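Local coordinates for PelD (PDB 4ETX), which binds the second messenger cyclic-di-GMP, probably as the receptor that controls pellicle formation, through the GAF and GGDEF-like region of this membrane protein, at residues G214-L219 with V232-T237. Numbering follows the deposited sequence.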
ATOM      1  N   GLY A 214       6.481  -4.409 -11.156  1.00 32.62           N
ATOM      2  CA  GLY A 214       5.315  -4.262 -10.236  1.00 33.14           C
ATOM      3  C   GLY A 214       5.415  -3.784  -8.781  1.00 32.90           C
ATOM      4  O   GLY A 214       5.624  -4.568  -7.871  1.00 35.43           O
ATOM      5  N   LEU A 215       5.217  -2.511  -8.515  1.00 33.04           N
ATOM      6  CA  LEU A 215       5.147  -2.032  -7.089  1.00 30.30           C
ATOM      7  C   LEU A 215       6.507  -1.817  -6.403  1.00 29.49           C
ATOM      8  O   LEU A 215       6.625  -1.041  -5.450  1.00 27.36           O
ATOM      9  CB  LEU A 215       4.258  -2.930  -6.209  1.00 31.16           C
ATOM     10  CG  LEU A 215       2.867  -2.440  -5.756  1.00 30.03           C
ATOM     11  CD1 LEU A 215       2.113  -1.719  -6.823  1.00 27.06           C
ATOM     12  CD2 LEU A 215       2.005  -3.538  -5.080  1.00 31.77           C
ATOM     13  N   ASP A 216       7.546  -2.497  -6.880  1.00 28.16           N
ATOM     14  CA  ASP A 216       8.885  -2.148  -6.372  1.00 27.66           C
ATOM     15  C   ASP A 216       9.147  -0.694  -6.717  1.00 27.17           C
ATOM     16  O   ASP A 216       8.781  -0.254  -7.803  1.00 27.55           O
ATOM     17  CB  ASP A 216       9.930  -3.086  -6.951  1.00 27.70           C
ATOM     18  CG  ASP A 216       9.648  -4.543  -6.589  1.00 30.25           C
ATOM     19  OD1 ASP A 216       8.880  -4.814  -5.614  1.00 35.24           O
ATOM     20  OD2 ASP A 216      10.194  -5.426  -7.259  1.00 33.90           O
ATOM     21  N   VAL A 217       9.703   0.067  -5.769  1.00 26.31           N
ATOM     22  CA  VAL A 217      10.048   1.475  -6.024  1.00 27.40           C
ATOM     23  C   VAL A 217      11.512   1.744  -5.672  1.00 26.25           C
ATOM     24  O   VAL A 217      12.053   1.150  -4.719  1.00 26.97           O
ATOM     25  CB  VAL A 217       9.128   2.494  -5.259  1.00 27.75           C
ATOM     26  CG1 VAL A 217       7.749   2.588  -5.913  1.00 28.56           C
ATOM     27  CG2 VAL A 217       8.977   2.126  -3.790  1.00 28.57           C
ATOM     28  N   GLN A 218      12.155   2.643  -6.412  1.00 25.89           N
ATOM     29  CA  GLN A 218      13.594   2.861  -6.222  1.00 25.56           C
ATOM     30  C   GLN A 218      13.918   4.307  -5.986  1.00 27.39           C
ATOM     31  O   GLN A 218      13.153   5.194  -6.381  1.00 27.43           O
ATOM     32  CB  GLN A 218      14.393   2.347  -7.430  1.00 25.19           C
ATOM     33  CG  GLN A 218      13.995   0.928  -7.878  1.00 25.64           C
ATOM     34  CD  GLN A 218      14.806   0.423  -9.071  1.00 28.75           C
ATOM     35  OE1 GLN A 218      15.322   1.215  -9.865  1.00 29.10           O
ATOM     36  NE2 GLN A 218      14.890  -0.912  -9.222  1.00 28.66           N
ATOM     37  N   LEU A 219      15.068   4.546  -5.354  1.00 28.06           N
ATOM     38  CA  LEU A 219      15.590   5.902  -5.175  1.00 30.69           C
ATOM     39  C   LEU A 219      17.093   5.856  -5.398  1.00 32.23           C
ATOM     40  O   LEU A 219      17.781   5.023  -4.805  1.00 31.32           O
ATOM     41  CB  LEU A 219      15.287   6.416  -3.772  1.00 31.34           C
ATOM     42  CG  LEU A 219      15.295   7.911  -3.490  1.00 35.41           C
ATOM     43  CD1 LEU A 219      14.093   8.563  -4.169  1.00 35.61           C
ATOM     44  CD2 LEU A 219      15.249   8.115  -1.976  1.00 37.57           C
ATOM     45  N   VAL A 232      15.917   0.070  -2.852  1.00 24.89           N
ATOM     46  CA  VAL A 232      14.781  -0.576  -3.447  1.00 24.21           C
ATOM     47  C   VAL A 232      13.845  -1.020  -2.315  1.00 25.07           C
ATOM     48  O   VAL A 232      14.262  -1.773  -1.400  1.00 24.53           O
ATOM     49  CB  VAL A 232      15.179  -1.813  -4.298  1.00 23.90           C
ATOM     50  CG1 VAL A 232      13.942  -2.348  -5.043  1.00 22.79           C
ATOM     51  CG2 VAL A 232      16.289  -1.467  -5.330  1.00 26.28           C
ATOM     52  N   LEU A 233      12.601  -0.552  -2.369  1.00 24.79           N
ATOM     53  CA  LEU A 233      11.562  -1.061  -1.460  1.00 24.41           C
ATOM     54  C   LEU A 233      10.643  -2.075  -2.156  1.00 23.82           C
ATOM     55  O   LEU A 233      10.150  -1.821  -3.256  1.00 24.21           O
ATOM     56  CB  LEU A 233      10.756   0.096  -0.844  1.00 25.40           C
ATOM     57  CG  LEU A 233       9.513  -0.272  -0.023  1.00 24.74           C
ATOM     58  CD1 LEU A 233       9.922  -0.805   1.375  1.00 22.52           C
ATOM     59  CD2 LEU A 233       8.536   0.943   0.103  1.00 24.26           C
ATOM     60  N   LEU A 234      10.418  -3.207  -1.490  1.00 22.32           N
ATOM     61  CA  LEU A 234       9.499  -4.251  -1.943  1.00 22.76           C
ATOM     62  C   LEU A 234       8.281  -4.232  -1.009  1.00 23.40           C
ATOM     63  O   LEU A 234       8.283  -4.871   0.046  1.00 24.58           O
ATOM     64  CB  LEU A 234      10.193  -5.620  -1.938  1.00 22.43           C
ATOM     65  CG  LEU A 234      11.618  -5.681  -2.555  1.00 22.47           C
ATOM     66  CD1 LEU A 234      12.201  -7.096  -2.442  1.00 25.87           C
ATOM     67  CD2 LEU A 234      11.598  -5.245  -3.977  1.00 25.63           C
ATOM     68  N   PRO A 235       7.256  -3.453  -1.358  1.00 24.18           N
ATOM     69  CA  PRO A 235       6.049  -3.474  -0.484  1.00 24.62           C
ATOM     70  C   PRO A 235       5.351  -4.825  -0.481  1.00 22.92           C
ATOM     71  O   PRO A 235       5.413  -5.553  -1.478  1.00 22.01           O
ATOM     72  CB  PRO A 235       5.111  -2.431  -1.126  1.00 25.23           C
ATOM     73  CG  PRO A 235       5.964  -1.692  -2.179  1.00 27.28           C
ATOM     74  CD  PRO A 235       7.052  -2.658  -2.582  1.00 24.63           C
ATOM     75  N   LEU A 236       4.670  -5.140   0.628  1.00 24.17           N
ATOM     76  CA  LEU A 236       3.775  -6.303   0.703  1.00 25.25           C
ATOM     77  C   LEU A 236       4.485  -7.566   0.252  1.00 24.81           C
ATOM     78  O   LEU A 236       3.958  -8.348  -0.537  1.00 25.44           O
ATOM     79  CB  LEU A 236       2.506  -6.084  -0.136  1.00 24.50           C
ATOM     80  CG  LEU A 236       1.614  -4.931   0.326  1.00 27.10           C
ATOM     81  CD1 LEU A 236       0.471  -4.658  -0.660  1.00 27.33           C
ATOM     82  CD2 LEU A 236       1.077  -5.219   1.763  1.00 27.05           C
ATOM     83  N   THR A 237       5.696  -7.753   0.756  1.00 25.11           N
ATOM     84  CA  THR A 237       6.487  -8.865   0.305  1.00 26.30           C
ATOM     85  C   THR A 237       7.031  -9.658   1.489  1.00 26.65           C
ATOM     86  O   THR A 237       7.691  -9.112   2.360  1.00 27.84           O
ATOM     87  CB  THR A 237       7.614  -8.371  -0.624  1.00 25.06           C
ATOM     88  OG1 THR A 237       8.477  -7.491   0.113  1.00 33.25           O
ATOM     89  CG2 THR A 237       7.083  -7.613  -1.773  1.00 21.53           C
TER
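Asp216 meets Leu234 at an oblique angle, its carboxylate lying against one methyl branch: OD1 is in van der Waals contact with Leu234 CD2 at 3.2 Å. With CG of Asp216 anti to its own carbonyl carbon (chi1 -60°), this torsion brings the carboxylate beside the leucine methyl. The partly exposed acid keeps its charge at the ligand site, while Leu234 is buried against Tyr245 of helix 239-256. One residue further along, Val217 and Leu233 stand side by side and point the same way, Val217 CG2 packing at 4.0 Å on Leu233 CB. Valine, branched at CB, suits the extended strand here, and among its other neighbours are Phe170 and Tyr173 of helix 165-184. The two backbones form a hydrogen-bonded antiparallel pair, Val217 N to Leu233 O at 3.2 Å and Leu233 N to Val217 O at 3.0 Å. This is the open end of the hairpin of strands 217-222 and 228-234, at the edge of the four-stranded antiparallel sheet in the GGDEF-like domain. On the sheet's other face the apolar stem of Gln218 runs alongside Val232, NE2 lying 4.2 Å from Val232 CG2 and donating to Leu208 O. Beyond the pairing, Pro235, which has no N-H to offer a sheet partner, sets ring atom CD 3.3 Å from Leu215 O. Thr237 OG1 turns back to donate to Leu234 O at 2.6 Å, approaching from above the carbonyl plane. Asp216 and Thr237 contact cyclic-di-GMP in a ligand-bound structure of this protein, together with Arg213, whose side chain lies near that of Asp216.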